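Local coordinates for pyocin-S2 (Pseudomonas aeruginosa, PDB 5ODW), which kills sensitive bacterial cells as a nuclease bacteriocin that breaks down chromosomal DNA, the chain here being its N-terminal part, without the nuclease domain, at residues C[76-89]-C[101-113]. Residues are numbered along the deposited sequence; the frame is centred on the assembly and turned at random.
Sequences TLKEVDELKSEAGL and DEKSIVDALMDAK
Leu109 rises between Val80 and Leu83 with its two methyls divided: CD2 lies 3.8 Å from Val80 CG2, and CD1 meets Leu83 CD1. With CG anti to the backbone N (chi1 -168°), the fork reaches both side chains. One turn back, Ile105 CG2 touches Leu83 CB at 3.9 Å, while its CD1 runs tip to tip into Leu89 CD1, 3.7 Å away. On the buried flank, where Glu102 also touches Leu186 of helix 153-204, Lys84 bends at chi3 to bring NZ within 3.2 Å of Glu102 OE2. The same NZ donates to Asp81 OD1 (2.8 Å), coming from above the carboxylate plane, and to the carbonyl of Gly91. Glu79 and Lys113 are buried too, both against Gln175, though the hydrogen bond in their salt bridge is weak (NZ to OE1, 3.4 Å). Packing thins out beside the partly exposed Leu83, where Ala87, on the surface, barely reaches Ile105 (CB to CD1, 4.5 Å). The axes of 76-86 and 101-113 approach to 10.1 Å, their directions 125° apart. A Schellman motif with Gly88 as its C-prime residue ends helix 72-86 and sends Leu89 back over Asp101 CB: two consecutive helices, joined by a short loop, packed against the long helix 153-204.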
loop_
_atom_site.group_PDB
_atom_site.type_symbol
_atom_site.label_atom_id
_atom_site.label_comp_id
_atom_site.label_asym_id
_atom_site.label_seq_id
_atom_site.Cartn_x
_atom_site.Cartn_y
_atom_site.Cartn_z
ATOM N N THR C 76 34.383 -45.133 15.544
ATOM C CA THR C 76 33.739 -46.297 14.947
ATOM C C THR C 76 34.309 -47.609 15.554
ATOM O O THR C 76 33.527 -48.519 15.849
ATOM C CB THR C 76 33.737 -46.205 13.425
ATOM O OG1 THR C 76 32.693 -47.028 12.906
ATOM C CG2 THR C 76 35.061 -46.546 12.803
ATOM N N LEU C 77 35.633 -47.668 15.846
ATOM C CA LEU C 77 36.189 -48.856 16.498
ATOM C C LEU C 77 35.668 -48.990 17.944
ATOM O O LEU C 77 35.534 -50.113 18.433
ATOM C CB LEU C 77 37.720 -48.961 16.395
ATOM C CG LEU C 77 38.316 -49.159 14.974
ATOM C CD1 LEU C 77 39.828 -49.166 15.022
ATOM C CD2 LEU C 77 37.806 -50.439 14.273
ATOM N N LYS C 78 35.277 -47.862 18.570
ATOM C CA LYS C 78 34.656 -47.849 19.894
ATOM C C LYS C 78 33.189 -48.375 19.784
ATOM O O LYS C 78 32.696 -49.012 20.730
ATOM C CB LYS C 78 34.699 -46.440 20.518
ATOM C CG LYS C 78 34.476 -46.401 22.032
ATOM C CD LYS C 78 33.987 -45.011 22.473
ATOM C CE LYS C 78 33.263 -45.023 23.803
ATOM N NZ LYS C 78 32.660 -43.699 24.121
ATOM N N GLU C 79 32.503 -48.117 18.630
ATOM C CA GLU C 79 31.131 -48.610 18.390
ATOM C C GLU C 79 31.198 -50.135 18.302
ATOM O O GLU C 79 30.398 -50.841 18.937
ATOM C CB GLU C 79 30.556 -48.065 17.072
ATOM C CG GLU C 79 29.959 -46.674 17.134
ATOM C CD GLU C 79 29.230 -46.265 15.865
ATOM O OE1 GLU C 79 28.624 -47.150 15.216
ATOM O OE2 GLU C 79 29.236 -45.055 15.536
ATOM N N VAL C 80 32.199 -50.622 17.517
ATOM C CA VAL C 80 32.530 -52.024 17.284
ATOM C C VAL C 80 32.802 -52.675 18.642
ATOM O O VAL C 80 32.229 -53.725 18.931
ATOM C CB VAL C 80 33.732 -52.140 16.288
ATOM C CG1 VAL C 80 34.332 -53.551 16.252
ATOM C CG2 VAL C 80 33.325 -51.702 14.886
ATOM N N ASP C 81 33.615 -52.014 19.490
ATOM C CA ASP C 81 33.974 -52.514 20.817
ATOM C C ASP C 81 32.769 -52.583 21.779
ATOM O O ASP C 81 32.689 -53.552 22.542
ATOM C CB ASP C 81 35.164 -51.747 21.409
ATOM C CG ASP C 81 36.513 -52.123 20.794
ATOM O OD1 ASP C 81 36.531 -52.640 19.643
ATOM O OD2 ASP C 81 37.550 -51.866 21.439
ATOM N N GLU C 82 31.827 -51.639 21.703
ATOM C CA GLU C 82 30.601 -51.718 22.512
ATOM C C GLU C 82 29.709 -52.906 22.105
ATOM O O GLU C 82 29.210 -53.632 22.958
ATOM C CB GLU C 82 29.801 -50.420 22.429
ATOM C CG GLU C 82 30.180 -49.384 23.473
ATOM C CD GLU C 82 29.944 -49.873 24.888
ATOM O OE1 GLU C 82 29.635 -51.067 25.059
ATOM O OE2 GLU C 82 30.070 -49.064 25.829
ATOM N N LEU C 83 29.519 -53.096 20.799
ATOM C CA LEU C 83 28.764 -54.231 20.260
ATOM C C LEU C 83 29.449 -55.556 20.522
ATOM O O LEU C 83 28.762 -56.549 20.751
ATOM C CB LEU C 83 28.539 -54.087 18.757
ATOM C CG LEU C 83 27.511 -53.067 18.302
ATOM C CD1 LEU C 83 27.503 -52.984 16.801
ATOM C CD2 LEU C 83 26.101 -53.406 18.806
ATOM N N LYS C 84 30.791 -55.580 20.447
ATOM C CA LYS C 84 31.633 -56.749 20.701
ATOM C C LYS C 84 31.391 -57.238 22.140
ATOM O O LYS C 84 31.122 -58.425 22.356
ATOM C CB LYS C 84 33.109 -56.345 20.549
ATOM C CG LYS C 84 34.017 -57.377 19.903
ATOM C CD LYS C 84 35.488 -56.970 20.046
ATOM C CE LYS C 84 35.886 -55.833 19.135
ATOM N NZ LYS C 84 37.263 -55.347 19.408
ATOM N N SER C 85 31.456 -56.296 23.115
ATOM C CA SER C 85 31.268 -56.589 24.534
ATOM C C SER C 85 29.817 -56.821 24.900
ATOM O O SER C 85 29.549 -57.701 25.721
ATOM C CB SER C 85 31.920 -55.529 25.409
ATOM O OG SER C 85 33.300 -55.844 25.537
ATOM N N GLU C 86 28.880 -56.098 24.248
ATOM C CA GLU C 86 27.431 -56.273 24.424
ATOM C C GLU C 86 26.996 -57.708 24.056
ATOM O O GLU C 86 25.977 -58.183 24.560
ATOM C CB GLU C 86 26.666 -55.287 23.538
ATOM C CG GLU C 86 26.377 -53.969 24.227
ATOM C CD GLU C 86 25.911 -52.855 23.316
ATOM O OE1 GLU C 86 25.205 -53.141 22.321
ATOM O OE2 GLU C 86 26.222 -51.684 23.627
ATOM N N ALA C 87 27.794 -58.397 23.201
ATOM C CA ALA C 87 27.570 -59.754 22.730
ATOM C C ALA C 87 28.388 -60.788 23.532
ATOM O O ALA C 87 28.433 -61.964 23.177
ATOM C CB ALA C 87 27.921 -59.827 21.265
ATOM N N GLY C 88 29.045 -60.347 24.591
ATOM C CA GLY C 88 29.844 -61.239 25.417
ATOM C C GLY C 88 31.248 -61.540 24.945
ATOM O O GLY C 88 31.996 -62.189 25.676
ATOM N N LEU C 89 31.632 -61.064 23.747
ATOM C CA LEU C 89 32.977 -61.280 23.195
ATOM C C LEU C 89 34.034 -60.404 23.899
ATOM O O LEU C 89 33.681 -59.321 24.378
ATOM C CB LEU C 89 33.026 -61.011 21.664
ATOM C CG LEU C 89 32.256 -61.929 20.727
ATOM C CD1 LEU C 89 32.421 -61.474 19.318
ATOM C CD2 LEU C 89 32.709 -63.389 20.854
ATOM N N ASP C 101 33.146 -64.536 14.798
ATOM C CA ASP C 101 32.058 -63.888 15.529
ATOM C C ASP C 101 32.179 -62.364 15.416
ATOM O O ASP C 101 31.179 -61.692 15.166
ATOM C CB ASP C 101 32.037 -64.332 17.006
ATOM C CG ASP C 101 31.428 -65.694 17.290
ATOM O OD1 ASP C 101 30.529 -66.117 16.529
ATOM O OD2 ASP C 101 31.812 -66.314 18.303
ATOM N N GLU C 102 33.415 -61.840 15.569
ATOM C CA GLU C 102 33.793 -60.421 15.478
ATOM C C GLU C 102 33.543 -59.892 14.073
ATOM O O GLU C 102 33.033 -58.785 13.945
ATOM C CB GLU C 102 35.276 -60.259 15.825
ATOM C CG GLU C 102 35.733 -58.876 16.250
ATOM C CD GLU C 102 37.174 -58.871 16.741
ATOM O OE1 GLU C 102 37.963 -59.743 16.304
ATOM O OE2 GLU C 102 37.516 -57.999 17.570
ATOM N N LYS C 103 33.895 -60.674 13.021
ATOM C CA LYS C 103 33.671 -60.240 11.648
ATOM C C LYS C 103 32.191 -59.959 11.407
ATOM O O LYS C 103 31.872 -58.881 10.900
ATOM C CB LYS C 103 34.254 -61.210 10.602
ATOM C CG LYS C 103 34.321 -60.584 9.192
ATOM C CD LYS C 103 34.793 -61.557 8.128
ATOM C CE LYS C 103 34.259 -61.223 6.754
ATOM N NZ LYS C 103 32.888 -61.758 6.542
ATOM N N SER C 104 31.306 -60.827 11.880
ATOM C CA SER C 104 29.877 -60.661 11.643
ATOM C C SER C 104 29.370 -59.343 12.202
ATOM O O SER C 104 28.560 -58.668 11.578
ATOM C CB SER C 104 29.121 -61.817 12.283
ATOM O OG SER C 104 29.851 -63.017 12.127
ATOM N N ILE C 105 29.843 -58.990 13.386
ATOM C CA ILE C 105 29.496 -57.713 14.030
ATOM C C ILE C 105 29.859 -56.521 13.108
ATOM O O ILE C 105 29.011 -55.653 12.888
ATOM C CB ILE C 105 30.132 -57.599 15.454
ATOM C CG1 ILE C 105 29.402 -58.486 16.474
ATOM C CG2 ILE C 105 30.232 -56.133 15.950
ATOM C CD1 ILE C 105 30.302 -59.043 17.558
ATOM N N VAL C 106 31.110 -56.509 12.575
ATOM C CA VAL C 106 31.674 -55.512 11.650
ATOM C C VAL C 106 30.800 -55.420 10.373
ATOM O O VAL C 106 30.418 -54.310 9.975
ATOM C CB VAL C 106 33.178 -55.806 11.348
ATOM C CG1 VAL C 106 33.680 -55.021 10.129
ATOM C CG2 VAL C 106 34.059 -55.531 12.574
ATOM N N ASP C 107 30.462 -56.580 9.807
ATOM C CA ASP C 107 29.577 -56.687 8.649
ATOM C C ASP C 107 28.136 -56.238 8.944
ATOM O O ASP C 107 27.519 -55.565 8.134
ATOM C CB ASP C 107 29.559 -58.123 8.124
ATOM C CG ASP C 107 30.871 -58.534 7.494
ATOM O OD1 ASP C 107 31.807 -57.716 7.470
ATOM O OD2 ASP C 107 30.965 -59.680 7.018
ATOM N N ALA C 108 27.606 -56.631 10.101
ATOM C CA ALA C 108 26.254 -56.263 10.528
ATOM C C ALA C 108 26.179 -54.777 10.723
ATOM O O ALA C 108 25.170 -54.170 10.329
ATOM C CB ALA C 108 25.877 -56.978 11.814
ATOM N N LEU C 109 27.262 -54.178 11.294
ATOM C CA LEU C 109 27.363 -52.734 11.510
ATOM C C LEU C 109 27.477 -52.023 10.176
ATOM O O LEU C 109 26.765 -51.049 9.959
ATOM C CB LEU C 109 28.543 -52.363 12.420
ATOM C CG LEU C 109 28.566 -50.917 12.939
ATOM C CD1 LEU C 109 27.341 -50.597 13.803
ATOM C CD2 LEU C 109 29.851 -50.635 13.699
ATOM N N MET C 110 28.342 -52.543 9.277
ATOM C CA MET C 110 28.570 -52.039 7.930
ATOM C C MET C 110 27.252 -51.981 7.162
ATOM O O MET C 110 26.924 -50.923 6.617
ATOM C CB MET C 110 29.566 -52.948 7.195
ATOM C CG MET C 110 30.381 -52.233 6.143
ATOM S SD MET C 110 31.081 -53.341 4.889
ATOM C CE MET C 110 32.326 -54.206 5.846
ATOM N N ASP C 111 26.500 -53.074 7.173
ATOM C CA ASP C 111 25.221 -53.142 6.482
ATOM C C ASP C 111 24.207 -52.150 7.046
ATOM O O ASP C 111 23.443 -51.548 6.298
ATOM C CB ASP C 111 24.661 -54.564 6.537
ATOM C CG ASP C 111 25.422 -55.522 5.646
ATOM O OD1 ASP C 111 26.348 -55.076 4.943
ATOM O OD2 ASP C 111 25.094 -56.724 5.645
ATOM N N ALA C 112 24.192 -51.995 8.366
ATOM C CA ALA C 112 23.269 -51.069 9.014
ATOM C C ALA C 112 23.551 -49.647 8.555
ATOM O O ALA C 112 22.643 -48.862 8.307
ATOM C CB ALA C 112 23.398 -51.172 10.522
ATOM N N LYS C 113 24.833 -49.331 8.456
ATOM C CA LYS C 113 25.307 -48.022 8.003
ATOM C C LYS C 113 25.046 -47.830 6.522
ATOM O O LYS C 113 24.716 -46.722 6.084
ATOM C CB LYS C 113 26.790 -47.817 8.351
ATOM C CG LYS C 113 26.983 -47.707 9.851
ATOM C CD LYS C 113 28.328 -47.191 10.279
ATOM C CE LYS C 113 28.378 -47.049 11.784
ATOM N NZ LYS C 113 27.367 -46.075 12.279
#